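Local atomic coordinates of phytoene synthase (Enterococcus hirae, PDB entry 5IYS), a protein that probably joins isoprenoid diphosphates head to head, as squalene and phytoene synthases do, and binds magnesium ions and a farnesyl thiodiphosphate inhibitor. Residues 144-156 with 230-242. Residues are numbered along the deposited sequence; the frame is centred on the assembly and turned at random.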
loop_
_atom_site.group_PDB
_atom_site.type_symbol
_atom_site.label_atom_id
_atom_site.label_comp_id
_atom_site.label_asym_id
_atom_site.label_seq_id
_atom_site.Cartn_x
_atom_site.Cartn_y
_atom_site.Cartn_z
ATOM N N LEU A 144 -3.489 -3.745 -11.063
ATOM C CA LEU A 144 -2.933 -4.680 -12.038
ATOM C C LEU A 144 -3.379 -4.406 -13.476
ATOM O O LEU A 144 -2.590 -4.556 -14.409
ATOM C CB LEU A 144 -3.312 -6.112 -11.667
ATOM C CG LEU A 144 -2.279 -6.952 -10.901
ATOM C CD1 LEU A 144 -2.705 -8.451 -10.750
ATOM C CD2 LEU A 144 -0.918 -6.854 -11.586
ATOM N N PRO A 145 -4.659 -4.055 -13.685
ATOM C CA PRO A 145 -5.071 -3.911 -15.072
ATOM C C PRO A 145 -4.403 -2.712 -15.739
ATOM O O PRO A 145 -4.409 -2.612 -16.964
ATOM C CB PRO A 145 -6.592 -3.694 -14.969
ATOM C CG PRO A 145 -6.975 -4.340 -13.665
ATOM C CD PRO A 145 -5.808 -3.977 -12.767
ATOM N N LEU A 146 -3.813 -1.819 -14.958
ATOM C CA LEU A 146 -3.015 -0.749 -15.574
ATOM C C LEU A 146 -1.622 -1.172 -16.015
ATOM O O LEU A 146 -0.901 -0.381 -16.637
ATOM C CB LEU A 146 -2.897 0.486 -14.667
ATOM C CG LEU A 146 -4.201 0.946 -14.009
ATOM C CD1 LEU A 146 -3.978 2.009 -12.918
ATOM C CD2 LEU A 146 -5.134 1.500 -15.053
ATOM N N LEU A 147 -1.183 -2.330 -15.518
ATOM C CA LEU A 147 0.235 -2.686 -15.530
ATOM C C LEU A 147 0.577 -3.898 -16.385
ATOM O O LEU A 147 1.743 -4.191 -16.603
ATOM C CB LEU A 147 0.706 -2.920 -14.084
ATOM C CG LEU A 147 0.489 -1.784 -13.074
ATOM C CD1 LEU A 147 0.921 -2.257 -11.689
ATOM C CD2 LEU A 147 1.332 -0.586 -13.517
ATOM N N THR A 148 -0.423 -4.682 -16.765
ATOM C CA THR A 148 -0.170 -5.934 -17.454
ATOM C C THR A 148 -1.339 -6.164 -18.407
ATOM O O THR A 148 -2.459 -5.760 -18.103
ATOM C CB THR A 148 0.020 -7.143 -16.459
ATOM O OG1 THR A 148 0.398 -8.318 -17.192
ATOM C CG2 THR A 148 -1.239 -7.459 -15.697
ATOM N N GLU A 149 -1.094 -6.921 -19.477
ATOM C CA GLU A 149 -2.125 -7.273 -20.439
ATOM C C GLU A 149 -3.175 -8.187 -19.821
ATOM O O GLU A 149 -4.357 -8.017 -20.076
ATOM C CB GLU A 149 -1.536 -7.882 -21.727
ATOM C CG GLU A 149 -0.682 -9.158 -21.550
ATOM C CD GLU A 149 0.101 -9.580 -22.820
ATOM O OE1 GLU A 149 -0.428 -10.387 -23.618
ATOM O OE2 GLU A 149 1.268 -9.153 -23.011
ATOM N N ARG A 150 -2.774 -9.122 -18.967
ATOM C CA ARG A 150 -3.777 -9.973 -18.312
ATOM C C ARG A 150 -3.482 -10.062 -16.834
ATOM O O ARG A 150 -2.609 -10.821 -16.415
ATOM C CB ARG A 150 -3.828 -11.397 -18.885
ATOM C CG ARG A 150 -4.999 -12.215 -18.284
ATOM C CD ARG A 150 -5.442 -13.357 -19.205
ATOM N NE ARG A 150 -6.430 -14.244 -18.594
ATOM C CZ ARG A 150 -6.129 -15.215 -17.741
ATOM N NH1 ARG A 150 -4.869 -15.367 -17.353
ATOM N NH2 ARG A 150 -7.089 -15.980 -17.225
ATOM N N PRO A 151 -4.192 -9.249 -16.038
ATOM C CA PRO A 151 -4.035 -9.318 -14.597
ATOM C C PRO A 151 -4.120 -10.711 -13.973
ATOM O O PRO A 151 -3.405 -10.985 -13.007
ATOM C CB PRO A 151 -5.134 -8.385 -14.070
ATOM C CG PRO A 151 -5.435 -7.477 -15.229
ATOM C CD PRO A 151 -5.254 -8.312 -16.448
ATOM N N ALA A 152 -5.014 -11.567 -14.467
ATOM C CA ALA A 152 -5.145 -12.917 -13.905
ATOM C C ALA A 152 -3.842 -13.714 -13.866
ATOM O O ALA A 152 -3.602 -14.457 -12.905
ATOM C CB ALA A 152 -6.251 -13.724 -14.591
ATOM N N ASP A 153 -2.935 -13.412 -14.790
ATOM C CA ASP A 153 -1.636 -14.106 -14.878
ATOM C C ASP A 153 -0.785 -13.934 -13.620
ATOM O O ASP A 153 0.035 -14.786 -13.275
ATOM C CB ASP A 153 -0.825 -13.620 -16.087
ATOM C CG ASP A 153 -1.406 -14.102 -17.402
ATOM O OD1 ASP A 153 -2.366 -14.894 -17.362
ATOM O OD2 ASP A 153 -0.967 -13.612 -18.470
ATOM N N ILE A 154 -0.901 -12.784 -12.967
ATOM C CA ILE A 154 0.037 -12.492 -11.896
ATOM C C ILE A 154 -0.631 -11.961 -10.637
ATOM O O ILE A 154 -0.077 -11.116 -9.938
ATOM C CB ILE A 154 1.118 -11.483 -12.364
ATOM C CG1 ILE A 154 0.480 -10.308 -13.108
ATOM C CG2 ILE A 154 2.169 -12.172 -13.268
ATOM C CD1 ILE A 154 1.457 -9.118 -13.370
ATOM N N VAL A 155 -1.823 -12.454 -10.322
ATOM C CA VAL A 155 -2.470 -11.985 -9.097
ATOM C C VAL A 155 -1.656 -12.389 -7.868
ATOM O O VAL A 155 -1.631 -11.672 -6.870
ATOM C CB VAL A 155 -3.904 -12.566 -8.911
ATOM C CG1 VAL A 155 -4.855 -12.048 -10.003
ATOM C CG2 VAL A 155 -3.849 -14.108 -8.896
ATOM N N VAL A 156 -1.068 -13.577 -7.899
ATOM C CA VAL A 156 -0.344 -14.085 -6.736
ATOM C C VAL A 156 0.850 -13.196 -6.339
ATOM O O VAL A 156 0.963 -12.776 -5.186
ATOM C CB VAL A 156 0.054 -15.575 -6.941
ATOM C CG1 VAL A 156 1.042 -16.009 -5.862
ATOM C CG2 VAL A 156 -1.213 -16.451 -6.878
ATOM N N MET A 230 6.778 -11.253 -11.120
ATOM C CA MET A 230 5.831 -10.729 -12.109
ATOM C C MET A 230 6.467 -9.869 -13.192
ATOM O O MET A 230 5.835 -9.613 -14.208
ATOM C CB MET A 230 4.691 -9.963 -11.439
ATOM C CG MET A 230 5.114 -8.673 -10.813
ATOM S SD MET A 230 3.701 -7.947 -9.917
ATOM C CE MET A 230 4.580 -7.454 -8.446
ATOM N N PHE A 231 7.713 -9.429 -13.024
ATOM C CA PHE A 231 8.210 -8.388 -13.946
ATOM C C PHE A 231 8.139 -8.688 -15.439
ATOM O O PHE A 231 7.795 -7.810 -16.251
ATOM C CB PHE A 231 9.581 -7.832 -13.524
ATOM C CG PHE A 231 9.511 -6.922 -12.312
ATOM C CD1 PHE A 231 8.580 -5.897 -12.253
ATOM C CD2 PHE A 231 10.361 -7.107 -11.228
ATOM C CE1 PHE A 231 8.499 -5.065 -11.133
ATOM C CE2 PHE A 231 10.315 -6.259 -10.120
ATOM C CZ PHE A 231 9.340 -5.292 -10.045
ATOM N N PRO A 232 8.467 -9.938 -15.835
ATOM C CA PRO A 232 8.454 -10.206 -17.265
ATOM C C PRO A 232 7.089 -10.026 -17.918
ATOM O O PRO A 232 7.019 -9.862 -19.143
ATOM C CB PRO A 232 8.929 -11.668 -17.363
ATOM C CG PRO A 232 9.823 -11.840 -16.129
ATOM C CD PRO A 232 9.171 -10.966 -15.056
ATOM N N LEU A 233 6.017 -10.027 -17.123
ATOM C CA LEU A 233 4.664 -9.902 -17.654
ATOM C C LEU A 233 4.112 -8.490 -17.409
ATOM O O LEU A 233 3.001 -8.162 -17.812
ATOM C CB LEU A 233 3.727 -10.866 -16.928
ATOM C CG LEU A 233 4.044 -12.335 -17.243
ATOM C CD1 LEU A 233 3.095 -13.318 -16.553
ATOM C CD2 LEU A 233 4.066 -12.503 -18.749
ATOM N N ILE A 234 4.855 -7.704 -16.657
ATOM C CA ILE A 234 4.523 -6.285 -16.546
ATOM C C ILE A 234 4.833 -5.561 -17.847
ATOM O O ILE A 234 5.896 -5.760 -18.447
ATOM C CB ILE A 234 5.272 -5.659 -15.397
ATOM C CG1 ILE A 234 4.903 -6.372 -14.093
ATOM C CG2 ILE A 234 4.987 -4.128 -15.312
ATOM C CD1 ILE A 234 3.537 -5.978 -13.565
ATOM N N THR A 235 3.891 -4.738 -18.295
ATOM C CA THR A 235 4.160 -3.937 -19.499
ATOM C C THR A 235 5.466 -3.133 -19.382
ATOM O O THR A 235 5.793 -2.609 -18.320
ATOM C CB THR A 235 2.988 -2.996 -19.794
ATOM O OG1 THR A 235 1.800 -3.775 -19.904
ATOM C CG2 THR A 235 3.209 -2.267 -21.117
ATOM N N GLU A 236 6.288 -3.176 -20.421
ATOM C CA GLU A 236 7.659 -2.663 -20.323
ATOM C C GLU A 236 7.708 -1.229 -19.780
ATOM O O GLU A 236 8.395 -0.958 -18.778
ATOM C CB GLU A 236 8.367 -2.693 -21.672
ATOM C CG GLU A 236 9.772 -2.115 -21.574
ATOM C CD GLU A 236 10.496 -2.148 -22.905
ATOM O OE1 GLU A 236 10.206 -3.079 -23.692
ATOM O OE2 GLU A 236 11.277 -1.208 -23.192
ATOM N N ASP A 237 6.884 -0.362 -20.348
ATOM C CA ASP A 237 6.811 1.045 -19.878
ATOM C C ASP A 237 6.264 1.285 -18.465
ATOM O O ASP A 237 6.290 2.423 -17.958
ATOM C CB ASP A 237 6.110 1.945 -20.912
ATOM C CG ASP A 237 4.608 1.683 -21.060
ATOM O OD1 ASP A 237 3.945 0.999 -20.245
ATOM O OD2 ASP A 237 4.032 2.292 -21.987
ATOM N N CYS A 238 5.831 0.206 -17.802
ATOM C CA CYS A 238 5.344 0.272 -16.414
ATOM C C CYS A 238 6.333 -0.288 -15.404
ATOM O O CYS A 238 6.117 -0.212 -14.197
ATOM C CB CYS A 238 4.006 -0.456 -16.258
ATOM S SG CYS A 238 2.668 0.287 -17.233
ATOM N N ARG A 239 7.383 -0.957 -15.876
ATOM C CA ARG A 239 8.293 -1.603 -14.952
ATOM C C ARG A 239 9.085 -0.678 -14.036
ATOM O O ARG A 239 9.299 -1.003 -12.881
ATOM C CB ARG A 239 9.277 -2.473 -15.739
ATOM C CG ARG A 239 8.569 -3.655 -16.365
ATOM C CD ARG A 239 9.618 -4.546 -17.072
ATOM N NE ARG A 239 8.902 -5.457 -17.944
ATOM C CZ ARG A 239 9.404 -6.005 -19.040
ATOM N NH1 ARG A 239 10.636 -5.712 -19.425
ATOM N NH2 ARG A 239 8.671 -6.888 -19.708
ATOM N N GLN A 240 9.675 0.371 -14.592
ATOM C CA GLN A 240 10.500 1.296 -13.807
ATOM C C GLN A 240 9.675 1.887 -12.660
ATOM O O GLN A 240 10.123 1.919 -11.506
ATOM C CB GLN A 240 10.989 2.408 -14.747
ATOM C CG GLN A 240 11.796 3.537 -14.111
ATOM C CD GLN A 240 13.056 3.077 -13.410
ATOM O OE1 GLN A 240 13.763 2.170 -13.883
ATOM N NE2 GLN A 240 13.418 3.792 -12.354
ATOM N N ALA A 241 8.435 2.260 -12.948
ATOM C CA ALA A 241 7.568 2.861 -11.895
ATOM C C ALA A 241 7.214 1.841 -10.813
ATOM O O ALA A 241 7.320 2.125 -9.612
ATOM C CB ALA A 241 6.295 3.449 -12.540
ATOM N N LEU A 242 6.853 0.621 -11.214
ATOM C CA LEU A 242 6.431 -0.335 -10.212
ATOM C C LEU A 242 7.602 -0.800 -9.346
ATOM O O LEU A 242 7.491 -0.933 -8.135
ATOM C CB LEU A 242 5.788 -1.543 -10.910
ATOM C CG LEU A 242 5.447 -2.710 -9.985
ATOM C CD1 LEU A 242 4.399 -2.373 -8.969
ATOM C CD2 LEU A 242 5.035 -3.940 -10.829
HETATM O O HOH W 1 1.730 -7.476 -20.269
#
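Two interhelical connections of the all-helical squalene/phytoene synthase fold meet here, the link from helix 125-143 to helix 155-172 and the one from helix 207-227 to helix 236-258, where Leu147 pairs with Thr235 and Thr148 with Leu233 by hydrogen bonds. Thr235 N donates to Leu147 O at 2.8 Å, with 161° at the hydrogen. Thr235 OG1 adds a weak bond to this same oxygen, and Ile234 CA makes a CH...O contact with it, so one carbonyl takes a well-aligned N-H bond, a weak hydroxyl bond and a CH...O contact, two of them from Thr235. In the reverse sense, Thr148 OG1 donates to Leu233 O at 2.7 Å, lying 38° out of the carbonyl plane; with chi1 at -174°, the hydroxyl extends opposite the backbone N and reaches across. Water 1 also donates to Leu233 O, and it ties that carbonyl to Glu149 by accepting from Glu149 N and donating to Glu149 OE2.

Two apolar patches accompany these links, one around Ile154 and one around Leu147. At the start of helix 155-172, where Ile154 holds the N-cap position, Ile154 CG2 lies 3.6 Å from Leu233 CD1, the two side chains passing antiparallel. The CG1 branch of Ile154 crosses Ile234 at about a right angle, Ile154 CD1 lying 3.8 Å from Ile234 CD1, while Met230 CB sits against both branches. On the Leu147 side, Leu147 CD2 touches Cys238 CB at 3.8 Å, and Leu147 CD1 approaches Leu242 CD1 more loosely, at 4.4 Å. Leu242 also touches Leu161 of helix 155-172 and lines the pocket of the bound farnesyl thiodiphosphate, consistent with a second-shell position for Leu147. Arg239 NE donates to Ile234 O at 3.1 Å, from above the carbonyl plane.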